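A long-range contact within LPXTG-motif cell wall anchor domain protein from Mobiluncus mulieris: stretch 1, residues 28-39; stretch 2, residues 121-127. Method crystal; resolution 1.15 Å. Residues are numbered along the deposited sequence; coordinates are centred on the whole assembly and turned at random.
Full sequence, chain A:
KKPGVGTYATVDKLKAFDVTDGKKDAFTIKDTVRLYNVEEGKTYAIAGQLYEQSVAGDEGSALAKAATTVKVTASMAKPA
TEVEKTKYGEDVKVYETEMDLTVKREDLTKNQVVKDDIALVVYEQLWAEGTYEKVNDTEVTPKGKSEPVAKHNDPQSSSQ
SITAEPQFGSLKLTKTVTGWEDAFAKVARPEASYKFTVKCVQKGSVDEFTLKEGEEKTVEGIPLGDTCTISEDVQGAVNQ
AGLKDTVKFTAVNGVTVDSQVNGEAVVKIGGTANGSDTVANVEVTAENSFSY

Stretch 1 (28-39) TIKDTVRLYNVE
Stretch 2 (121-127) VVYEQLW

Two carboxylates meet in the buried middle of this contact: OD2 of Asp31 lies 2.7 Å from OE1 of Glu124, a separation at which two fully charged acids would repel strongly. So short an approach makes it probable that one of the acid groups holds a proton and donates it to the other, although the coordinates do not settle the matter.

The acids sit on two strands, residues 28-36 and 121-127, whose N-to-C directions differ by 39° and whose axes approach to 9.3 Å. That spacing is too wide for backbone pairing, so the strands face each other through their side chains. Both backbones are extended, with phi from -76° to -113° and psi from 94° to 129° along 28-36, and phi from -98° to -151° with psi from 128° to 150° along 121-127. The register advances two residues at a time: the CA of Asp31 is 7.5 Å from the CA of Val122, the CA of Val33 is 8.1 Å from the CA of Glu124, and the CA of Leu35 is 8.3 Å from the CA of Leu126.

Strand alternation selects the participants. Ile29, Asp31 and Val33 direct their CA-to-CB bonds toward the second strand, as Val122, Glu124 and Leu126 do toward the first, whereas Lys30, Thr32 and Tyr123 point away. Asp31 (chi1 t, chi2 13°) has a short side chain; Glu124 has one more methylene, and its t, p rotamer with chi3 14° places OE1 beside OD2 of Asp31.

Apolar groups flank the pair. Val122, chi1 t, places CG2 4.0 Å from CG2 of Ile29 (m, p), while CG1 of Val122 lies 3.7 Å from OD2 of Asp31. Val33, also t, brings CG2 to 3.5 Å from OE2 of Glu124. These branched side chains suit extended backbone and offer compact methyl surfaces beside the acids.

Farther along, Leu126 (t, p) serves two partners, and leucine's two terminal methyls suit this buried apolar end. CD1 of Leu126 is 3.8 Å from CD2 of Leu35, whose CA-to-CB bond runs sideways but whose m, t rotamer brings its end nearer. CD2 of Leu126 is 4.0 Å from CG1 of Val38, which lies beyond the strand. Just before Val38, Asn37 adopts phi 60° and psi 40°, a left-handed conformation that asparagine tolerates well; Val38 follows at -90°/168°, chi1 m, with its CA-to-CB bond directed toward the second stretch.

The two stretches bury 306 Å² in total.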

# COMPACT_ATOMS: atom_id res chain seq x y z
N THR A 28 1.15 11.85 8.60
CA THR A 28 0.16 12.60 9.35
C THR A 28 -1.11 12.71 8.55
O THR A 28 -1.13 13.27 7.44
CB THR A 28 0.66 14.01 9.69
OG1 THR A 28 1.81 13.91 10.53
CG2 THR A 28 -0.43 14.80 10.44
N ILE A 29 -2.18 12.13 9.10
CA ILE A 29 -3.53 12.28 8.57
C ILE A 29 -4.12 13.56 9.18
O ILE A 29 -4.22 13.68 10.41
CB ILE A 29 -4.38 11.02 8.85
CG1 ILE A 29 -3.96 9.83 7.98
CG2 ILE A 29 -5.85 11.30 8.56
CD1 ILE A 29 -2.55 9.30 8.20
N LYS A 30 -4.41 14.54 8.32
CA LYS A 30 -5.21 15.70 8.72
C LYS A 30 -6.68 15.27 8.79
O LYS A 30 -7.29 14.88 7.80
CB LYS A 30 -5.06 16.82 7.71
CG LYS A 30 -5.70 18.12 8.16
CD LYS A 30 -5.72 19.09 7.01
CE LYS A 30 -6.19 20.46 7.42
NZ LYS A 30 -5.99 21.43 6.31
N ASP A 31 -7.23 15.39 10.00
CA ASP A 31 -8.62 15.03 10.29
C ASP A 31 -9.39 16.34 10.46
O ASP A 31 -9.32 16.97 11.50
CB ASP A 31 -8.60 14.18 11.53
CG ASP A 31 -9.98 13.88 12.09
OD1 ASP A 31 -11.05 14.09 11.41
OD2 ASP A 31 -9.92 13.36 13.22
N THR A 32 -9.98 16.80 9.36
CA THR A 32 -10.78 18.02 9.38
C THR A 32 -12.16 17.67 9.92
O THR A 32 -12.88 16.88 9.32
CB THR A 32 -10.87 18.68 8.00
OG1 THR A 32 -9.55 19.01 7.57
CG2 THR A 32 -11.66 19.95 8.02
N VAL A 33 -12.47 18.23 11.08
CA VAL A 33 -13.70 17.91 11.83
C VAL A 33 -14.78 18.95 11.58
O VAL A 33 -14.55 20.14 11.66
CB VAL A 33 -13.36 17.81 13.32
CG1 VAL A 33 -14.62 17.41 14.09
CG2 VAL A 33 -12.21 16.81 13.56
N ARG A 34 -15.96 18.44 11.22
CA ARG A 34 -17.13 19.27 10.89
C ARG A 34 -18.19 19.04 11.97
O ARG A 34 -18.65 17.92 12.16
CB ARG A 34 -17.65 18.87 9.51
CG ARG A 34 -16.60 18.82 8.40
CD ARG A 34 -16.40 20.18 7.76
NE ARG A 34 -17.53 20.54 6.87
CZ ARG A 34 -17.59 21.65 6.13
NH1 ARG A 34 -16.57 22.50 6.14
NH2 ARG A 34 -18.64 21.92 5.36
N LEU A 35 -18.48 20.11 12.70
CA LEU A 35 -19.46 20.06 13.79
C LEU A 35 -20.77 20.66 13.32
O LEU A 35 -20.81 21.78 12.83
CB LEU A 35 -18.98 20.81 14.99
CG LEU A 35 -17.61 20.38 15.54
CD1 LEU A 35 -17.20 21.23 16.73
CD2 LEU A 35 -17.56 18.91 15.92
N TYR A 36 -21.87 19.89 13.47
CA TYR A 36 -23.19 20.23 12.89
C TYR A 36 -24.17 20.64 13.98
O TYR A 36 -24.34 19.89 14.93
CB TYR A 36 -23.76 19.04 12.13
CG TYR A 36 -22.82 18.47 11.11
CD1 TYR A 36 -22.25 19.28 10.14
CD2 TYR A 36 -22.51 17.13 11.12
CE1 TYR A 36 -21.39 18.76 9.20
CE2 TYR A 36 -21.61 16.60 10.19
CZ TYR A 36 -21.09 17.43 9.22
OH TYR A 36 -20.19 16.92 8.29
N ASN A 37 -24.66 21.87 13.87
CA ASN A 37 -25.76 22.33 14.77
C ASN A 37 -25.35 22.27 16.24
O ASN A 37 -26.17 21.94 17.11
CB ASN A 37 -27.09 21.59 14.48
CG ASN A 37 -27.66 21.99 13.17
OD1 ASN A 37 -27.40 23.08 12.66
ND2 ASN A 37 -28.55 21.16 12.65
N VAL A 38 -24.10 22.65 16.50
CA VAL A 38 -23.58 22.81 17.84
C VAL A 38 -23.84 24.24 18.29
O VAL A 38 -24.18 25.11 17.49
CB VAL A 38 -22.07 22.48 17.91
CG1 VAL A 38 -21.88 20.97 17.88
CG2 VAL A 38 -21.24 23.15 16.80
N GLU A 39 -23.65 24.48 19.58
CA GLU A 39 -23.99 25.76 20.18
C GLU A 39 -22.73 26.63 20.35
O GLU A 39 -21.79 26.24 21.05
CB GLU A 39 -24.66 25.54 21.53
CG GLU A 39 -25.10 26.82 22.21
CD GLU A 39 -25.93 26.57 23.47
OE1 GLU A 39 -26.85 25.72 23.46
OE2 GLU A 39 -25.65 27.24 24.48
N VAL A 121 -9.25 4.41 7.71
CA VAL A 121 -10.44 5.23 7.95
C VAL A 121 -10.34 5.90 9.32
O VAL A 121 -9.86 5.30 10.27
CB VAL A 121 -11.74 4.39 7.78
CG1 VAL A 121 -11.81 3.29 8.83
CG2 VAL A 121 -12.99 5.28 7.78
N VAL A 122 -10.83 7.13 9.38
CA VAL A 122 -10.90 7.94 10.59
C VAL A 122 -12.32 7.83 11.19
O VAL A 122 -13.32 7.90 10.46
CB VAL A 122 -10.65 9.41 10.26
CG1 VAL A 122 -10.93 10.32 11.45
CG2 VAL A 122 -9.21 9.56 9.81
N TYR A 123 -12.37 7.58 12.49
CA TYR A 123 -13.60 7.61 13.31
C TYR A 123 -13.50 8.85 14.18
O TYR A 123 -12.40 9.28 14.55
CB TYR A 123 -13.63 6.36 14.18
CG TYR A 123 -14.20 5.11 13.51
CD1 TYR A 123 -14.20 4.93 12.12
CD2 TYR A 123 -14.77 4.10 14.30
CE1 TYR A 123 -14.74 3.79 11.54
CE2 TYR A 123 -15.30 2.96 13.72
CZ TYR A 123 -15.29 2.81 12.35
OH TYR A 123 -15.83 1.67 11.80
N GLU A 124 -14.66 9.44 14.52
CA GLU A 124 -14.70 10.67 15.34
C GLU A 124 -15.88 10.62 16.29
O GLU A 124 -16.96 10.07 15.96
CB GLU A 124 -14.85 11.92 14.46
CG GLU A 124 -14.49 13.23 15.16
CD GLU A 124 -12.99 13.48 15.23
OE1 GLU A 124 -12.21 12.79 14.52
OE2 GLU A 124 -12.59 14.33 16.03
N GLN A 125 -15.69 11.15 17.49
CA GLN A 125 -16.80 11.32 18.44
C GLN A 125 -16.81 12.73 18.98
O GLN A 125 -15.74 13.38 19.15
CB GLN A 125 -16.72 10.31 19.58
CG GLN A 125 -16.57 8.86 19.13
CD GLN A 125 -15.12 8.50 18.78
OE1 GLN A 125 -14.20 8.87 19.51
NE2 GLN A 125 -14.91 7.82 17.65
N LEU A 126 -18.03 13.18 19.30
CA LEU A 126 -18.29 14.50 19.85
C LEU A 126 -18.95 14.36 21.20
O LEU A 126 -20.00 13.70 21.29
CB LEU A 126 -19.22 15.28 18.91
CG LEU A 126 -19.69 16.66 19.34
CD1 LEU A 126 -18.53 17.64 19.41
CD2 LEU A 126 -20.81 17.17 18.42
N TRP A 127 -18.42 15.03 22.22
CA TRP A 127 -18.88 14.94 23.60
C TRP A 127 -19.36 16.33 24.03
O TRP A 127 -18.64 17.32 23.89
CB TRP A 127 -17.76 14.47 24.54
CG TRP A 127 -17.25 13.08 24.31
CD1 TRP A 127 -16.39 12.68 23.33
CD2 TRP A 127 -17.51 11.93 25.12
NE1 TRP A 127 -16.13 11.35 23.46
CE2 TRP A 127 -16.79 10.86 24.55
CE3 TRP A 127 -18.28 11.69 26.26
CZ2 TRP A 127 -16.82 9.57 25.08
CZ3 TRP A 127 -18.32 10.41 26.79
CH2 TRP A 127 -17.59 9.36 26.19